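Manganese-dependent inorganic pyrophosphatase (Methanocaldococcus jannaschii, PDB 2EB0) catalyses the manganese-dependent hydrolysis of diphosphate to two phosphates, as a family II inorganic pyrophosphatase of the DHH superfamily. Local coordinates at the interface of chains A and B. Coordinates in Å, arbitrary orientation; residue numbers count along the deposited sequence, not the author numbering. Chains: chain A/B, Manganese-dependent inorganic pyrophosphatase.

Contacts 1 and 2 are patches of one interface in the deposited two-chain assembly, likely the biological dimer, as family II pyrophosphatases are commonly dimeric; the centres of their C-alpha atoms lie about 27 Å apart. They share no residue. Contact 1 is charged: a loop of chain A just before strand 100-103, with strand 81-87 behind it, meets the C-terminal helix 293-306 of chain B. Contact 2 is mainly apolar and joins segment 115-124 of chain A and 116-124 of chain B, with strand 100-103 at its rim. It straddles the two-fold axis and largely maps onto itself; contact 1 recurs with the chains exchanged.

Contact 1: the interface of chains A and B. Residues chain A 81, 96-97; chain B 299, 303.
A:Glu97 carries its carboxylate towards the guanidinium of B:Arg303 on a chain whose first torsion is 29° and which bends again at chi2, turning the acid back from the loop towards strand 81-87. B:Arg303, on helix 293-306, starts with CG anti to its carbonyl carbon and kinks at chi3 (-64°), which swings the guanidinium round to the acid. The two side chains cross at about a right angle, while the carboxylate and guanidinium planes are 30° apart. NH1 of B:Arg303 lies 3.2 Å from OE2 of A:Glu97, a salt bridge whose hydrogen bond is weak and bent. The arginine is poorly ordered, and its exact pose deserves caution.

The other carboxylate oxygen is held within chain A. NZ of A:Lys81, the ammonium, donates to OE1 of A:Glu97 at 2.6 Å, and OE1 accepts through its syn lone pair, on the side of the other oxygen. The acid thus lies between two basic groups, one from each chain, and this may help keep it ionised. The same ammonium stands 3.6 Å above one face of the guanidinium, offset towards its rim, a proximity of like charges that the shared carboxylate probably offsets. Over the centre of the opposite face sits the carbonyl O of B:Pro299, one helical turn earlier, 3.3 Å above the plane.

A:Thr96 lies across the aliphatic part of the arginine at about a right angle, its methyl CG2 3.9 Å from CG of B:Arg303. Its carbonyl O points at the proline ring, 3.4 Å from CG of B:Pro299, and adds a backbone contact beside the ionic one. Together these groups join the loop at residues 96-97 to the C-terminal helix of the other chain, a small, mostly polar patch that probably helps set how the two subunits are placed against each other.

Contact 2: the interface of chains A and B. Residues chain A 102, 115-116, 119-121, 124; chain B 116, 119, 121, 124.
A:Leu124 and B:Leu124 reach towards each other tip to tip, their CD1 methyls 3.7 Å apart, at the middle of a small apolar cluster. A:Leu124 starts with CG anti to the carbonyl carbon, and both keep chi2 near 180°, which presents the branched end to the other chain.

The surroundings of the two leucines differ in detail. A:Leu124 crosses B:Leu116 at about a right angle, with CD1 packed tightly on the CD2 methyl of B:Leu116 at 3.4 Å. The side chains of A:Leu124 and B:Lys119 run antiparallel, CD2 of the leucine lying 3.6 Å from CD in the lysine's methylene chain. That lysine bends at chi3 and chi4 (63° and 62°), folding its methylenes over the leucine and carrying NZ to 3.5 Å from the carbonyl O of A:Asp120; the hydrogen bond is weak, and doubtful because A:Asp120 is poorly ordered.

B:Leu124 buries more surface than any other residue of the patch. Its side chain crosses that of A:Leu116 at about a right angle, CD1 meeting CD2 of A:Leu116 and also the methyl CB of A:Ala121, 3.9 Å away. The side chains of B:Leu124 and A:Glu115 pass in opposite directions, CD2 of the leucine coming within 3.4 Å of OE1, one of the carboxylate oxygens. The phenol OH of A:Tyr102 approaches the same methyl, so polar atoms fringe the apolar centre. A:Lys119, poorly ordered and bent at chi2 and chi4, brings its NZ near CA and CB of B:Ala121, a contact that carries little weight.

An alanine at A:Leu124 would remove both methyl branches and would probably open a gap beside the methyls of B:Leu116 and B:Leu124, with the methylenes of B:Lys119 freer to turn.

Each leucine at 124 sits in the short 3-10 helix 122-125, which follows helix 109-118 and the turn at 119-121, so the patch is built from one compact segment of each subunit, with strand 100-103 supplying A:Tyr102 at its border.

Contact 1: the interface of chains A and B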
ATOM      1  N   LYS A  81      10.416  11.750   3.364  1.00 21.58           N
ATOM      2  CA  LYS A  81      10.586  10.322   3.130  1.00 19.88           C
ATOM      3  C   LYS A  81       9.442   9.518   3.717  1.00 21.75           C
ATOM      4  O   LYS A  81       9.262   9.479   4.938  1.00 21.57           O
ATOM      5  CB  LYS A  81      11.905   9.821   3.725  1.00 25.32           C
ATOM      6  CG  LYS A  81      13.099  10.028   2.829  1.00 25.66           C
ATOM      7  CD  LYS A  81      12.895   9.342   1.489  1.00 28.73           C
ATOM      8  CE  LYS A  81      14.068   9.586   0.562  1.00 30.51           C
ATOM      9  NZ  LYS A  81      13.830   8.992  -0.774  1.00 34.87           N
ATOM     10  N   THR A  96       7.685   5.760  -4.695  1.00 26.52           N
ATOM     11  CA  THR A  96       8.862   5.528  -5.523  1.00 26.76           C
ATOM     12  C   THR A  96       9.795   4.511  -4.891  1.00 26.64           C
ATOM     13  O   THR A  96      10.660   3.940  -5.557  1.00 28.60           O
ATOM     14  CB  THR A  96       9.637   6.835  -5.767  1.00 25.11           C
ATOM     15  OG1 THR A  96       9.817   7.521  -4.521  1.00 24.39           O
ATOM     16  CG2 THR A  96       8.870   7.734  -6.745  1.00 24.70           C
ATOM     17  N   GLU A  97       9.616   4.282  -3.599  0.50  8.52           N
ATOM     18  CA  GLU A  97      10.441   3.318  -2.897  0.50  7.27           C
ATOM     19  C   GLU A  97       9.571   2.366  -2.090  0.50  4.80           C
ATOM     20  O   GLU A  97       8.405   2.657  -1.808  0.50  1.85           O
ATOM     21  CB  GLU A  97      11.434   4.045  -1.988  0.50 21.50           C
ATOM     22  CG  GLU A  97      10.918   5.371  -1.492  0.50 27.27           C
ATOM     23  CD  GLU A  97      11.982   6.444  -1.493  0.50 28.68           C
ATOM     24  OE1 GLU A  97      11.640   7.613  -1.228  0.50 30.34           O
ATOM     25  OE2 GLU A  97      13.158   6.119  -1.756  0.50 30.74           O
TER
ATOM     26  N   PRO B 299      13.786   4.007  -7.548  1.00 20.24           N
ATOM     27  CA  PRO B 299      13.570   5.239  -6.785  1.00 20.84           C
ATOM     28  C   PRO B 299      14.085   6.538  -7.403  1.00 21.04           C
ATOM     29  O   PRO B 299      13.323   7.492  -7.556  1.00 21.51           O
ATOM     30  CB  PRO B 299      14.222   4.930  -5.436  1.00 29.58           C
ATOM     31  CG  PRO B 299      14.033   3.448  -5.316  1.00 29.44           C
ATOM     32  CD  PRO B 299      14.396   2.971  -6.701  1.00 29.30           C
ATOM     33  N   ARG B 303      11.683   9.160  -9.490  1.00 25.10           N
ATOM     34  CA  ARG B 303      11.655  10.473  -8.870  1.00 26.86           C
ATOM     35  C   ARG B 303      12.055  11.508  -9.904  1.00 26.03           C
ATOM     36  O   ARG B 303      11.497  12.601  -9.938  1.00 26.18           O
ATOM     37  CB  ARG B 303      12.594  10.544  -7.666  1.00 54.99           C
ATOM     38  CG  ARG B 303      11.936  10.137  -6.357  1.00 59.84           C
ATOM     39  CD  ARG B 303      12.688  10.712  -5.168  1.00 64.80           C
ATOM     40  NE  ARG B 303      14.037  10.169  -5.066  1.00 68.38           N
ATOM     41  CZ  ARG B 303      14.317   8.943  -4.636  1.00 71.22           C
ATOM     42  NH1 ARG B 303      13.335   8.130  -4.261  1.00 71.31           N
ATOM     43  NH2 ARG B 303      15.578   8.527  -4.587  1.00 69.36           N
TER

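Contact 2: the interface of chains A and B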
ATOM      1  N   TYR A 102       0.312  -1.442   5.233  1.00 20.98           N
ATOM      2  CA  TYR A 102      -0.603  -2.385   5.843  1.00 18.57           C
ATOM      3  C   TYR A 102      -1.986  -1.772   5.896  1.00 20.13           C
ATOM      4  O   TYR A 102      -2.229  -0.805   6.626  1.00 18.55           O
ATOM      5  CB  TYR A 102      -0.146  -2.758   7.250  1.00 15.54           C
ATOM      6  CG  TYR A 102      -1.003  -3.825   7.889  1.00 19.03           C
ATOM      7  CD1 TYR A 102      -1.437  -4.932   7.153  1.00 20.76           C
ATOM      8  CD2 TYR A 102      -1.352  -3.753   9.233  1.00 17.88           C
ATOM      9  CE1 TYR A 102      -2.194  -5.935   7.746  1.00 22.05           C
ATOM     10  CE2 TYR A 102      -2.107  -4.757   9.840  1.00 17.10           C
ATOM     11  CZ  TYR A 102      -2.523  -5.841   9.093  1.00 19.47           C
ATOM     12  OH  TYR A 102      -3.253  -6.843   9.688  1.00 21.66           O
ATOM     13  N   GLU A 115      -5.850  -4.779  16.360  1.00 24.20           N
ATOM     14  CA  GLU A 115      -5.729  -6.202  16.044  1.00 24.99           C
ATOM     15  C   GLU A 115      -4.275  -6.644  16.030  1.00 25.55           C
ATOM     16  O   GLU A 115      -3.959  -7.773  16.400  1.00 25.67           O
ATOM     17  CB  GLU A 115      -6.360  -6.545  14.691  1.00 36.15           C
ATOM     18  CG  GLU A 115      -6.301  -8.045  14.401  1.00 39.66           C
ATOM     19  CD  GLU A 115      -6.758  -8.432  13.001  1.00 41.89           C
ATOM     20  OE1 GLU A 115      -6.191  -7.911  12.014  1.00 42.31           O
ATOM     21  OE2 GLU A 115      -7.677  -9.272  12.889  1.00 41.75           O
ATOM     22  N   LEU A 116      -3.386  -5.764  15.591  1.00 25.82           N
ATOM     23  CA  LEU A 116      -1.978  -6.103  15.576  1.00 26.45           C
ATOM     24  C   LEU A 116      -1.489  -6.185  17.015  1.00 28.49           C
ATOM     25  O   LEU A 116      -0.697  -7.064  17.366  1.00 26.85           O
ATOM     26  CB  LEU A 116      -1.171  -5.050  14.816  1.00 19.45           C
ATOM     27  CG  LEU A 116      -1.209  -5.113  13.289  1.00 16.93           C
ATOM     28  CD1 LEU A 116      -0.292  -4.043  12.749  1.00 13.58           C
ATOM     29  CD2 LEU A 116      -0.792  -6.504  12.786  1.00 12.65           C
ATOM     30  N   LYS A 119      -2.868  -9.334  18.891  1.00 40.47           N
ATOM     31  CA  LYS A 119      -2.320 -10.514  18.233  1.00 41.58           C
ATOM     32  C   LYS A 119      -0.820 -10.629  18.494  1.00 41.82           C
ATOM     33  O   LYS A 119      -0.166 -11.533  17.978  1.00 42.65           O
ATOM     34  CB  LYS A 119      -2.570 -10.419  16.724  1.00 59.59           C
ATOM     35  CG  LYS A 119      -2.323 -11.694  15.934  1.00 60.58           C
ATOM     36  CD  LYS A 119      -3.432 -12.706  16.168  1.00 63.92           C
ATOM     37  CE  LYS A 119      -3.323 -13.877  15.208  1.00 64.40           C
ATOM     38  NZ  LYS A 119      -2.017 -14.574  15.328  1.00 66.36           N
ATOM     39  N   ASP A 120      -0.282  -9.711  19.293  1.00 35.64           N
ATOM     40  CA  ASP A 120       1.147  -9.689  19.604  1.00 35.18           C
ATOM     41  C   ASP A 120       1.971  -9.471  18.334  1.00 33.90           C
ATOM     42  O   ASP A 120       3.118  -9.928  18.232  1.00 31.67           O
ATOM     43  CB  ASP A 120       1.575 -10.999  20.271  1.00 84.50           C
ATOM     44  CG  ASP A 120       0.862 -11.246  21.582  1.00 89.29           C
ATOM     45  OD1 ASP A 120       0.967 -10.393  22.489  1.00 92.21           O
ATOM     46  OD2 ASP A 120       0.196 -12.295  21.709  1.00 94.03           O
ATOM     47  N   ALA A 121       1.396  -8.757  17.369  1.00 31.29           N
ATOM     48  CA  ALA A 121       2.092  -8.515  16.113  1.00 28.44           C
ATOM     49  C   ALA A 121       2.404  -7.049  15.829  1.00 26.98           C
ATOM     50  O   ALA A 121       2.653  -6.677  14.683  1.00 25.34           O
ATOM     51  CB  ALA A 121       1.292  -9.117  14.957  1.00 26.11           C
ATOM     52  N   LEU A 124       5.298  -6.125  13.731  1.00 25.27           N
ATOM     53  CA  LEU A 124       5.216  -6.314  12.284  1.00 28.15           C
ATOM     54  C   LEU A 124       5.238  -4.996  11.514  1.00 31.19           C
ATOM     55  O   LEU A 124       5.541  -4.978  10.318  1.00 33.53           O
ATOM     56  CB  LEU A 124       3.952  -7.096  11.900  1.00 25.78           C
ATOM     57  CG  LEU A 124       3.900  -8.607  12.177  1.00 28.73           C
ATOM     58  CD1 LEU A 124       2.532  -9.155  11.785  1.00 26.51           C
ATOM     59  CD2 LEU A 124       5.007  -9.318  11.401  1.00 26.55           C
TER
ATOM     60  N   LEU B 116       5.363 -13.923   9.215  1.00 22.93           N
ATOM     61  CA  LEU B 116       3.996 -14.080   9.680  1.00 22.05           C
ATOM     62  C   LEU B 116       3.825 -15.495  10.199  1.00 23.21           C
ATOM     63  O   LEU B 116       3.155 -15.735  11.215  1.00 20.96           O
ATOM     64  CB  LEU B 116       3.005 -13.838   8.548  1.00 17.70           C
ATOM     65  CG  LEU B 116       2.837 -12.379   8.137  1.00 17.82           C
ATOM     66  CD1 LEU B 116       1.747 -12.288   7.076  1.00 10.49           C
ATOM     67  CD2 LEU B 116       2.457 -11.544   9.367  1.00 15.52           C
ATOM     68  N   LYS B 119       5.559 -16.143  13.688  1.00 22.26           N
ATOM     69  CA  LYS B 119       4.912 -15.387  14.756  1.00 25.31           C
ATOM     70  C   LYS B 119       3.517 -15.967  15.023  1.00 26.40           C
ATOM     71  O   LYS B 119       2.777 -15.451  15.851  1.00 25.06           O
ATOM     72  CB  LYS B 119       4.790 -13.908  14.382  1.00 34.32           C
ATOM     73  CG  LYS B 119       6.116 -13.174  14.336  1.00 36.71           C
ATOM     74  CD  LYS B 119       5.936 -11.721  13.937  1.00 39.73           C
ATOM     75  CE  LYS B 119       5.110 -10.971  14.958  1.00 39.42           C
ATOM     76  NZ  LYS B 119       5.787 -10.967  16.275  1.00 41.45           N
ATOM     77  N   ALA B 121       0.987 -15.845  13.144  1.00 32.27           N
ATOM     78  CA  ALA B 121       0.005 -14.847  12.751  1.00 31.03           C
ATOM     79  C   ALA B 121      -0.316 -14.886  11.263  1.00 30.78           C
ATOM     80  O   ALA B 121      -0.675 -13.868  10.672  1.00 30.59           O
ATOM     81  CB  ALA B 121       0.500 -13.467  13.136  1.00 52.17           C
ATOM     82  N   LEU B 124      -3.532 -13.491   9.944  1.00 26.32           N
ATOM     83  CA  LEU B 124      -3.701 -12.052   9.761  1.00 26.53           C
ATOM     84  C   LEU B 124      -4.001 -11.722   8.301  1.00 27.41           C
ATOM     85  O   LEU B 124      -4.657 -10.714   8.013  1.00 23.58           O
ATOM     86  CB  LEU B 124      -2.443 -11.289  10.191  1.00 26.30           C
ATOM     87  CG  LEU B 124      -2.326 -10.858  11.658  1.00 28.27           C
ATOM     88  CD1 LEU B 124      -0.938 -10.283  11.917  1.00 28.01           C
ATOM     89  CD2 LEU B 124      -3.392  -9.824  11.985  1.00 26.64           C
TER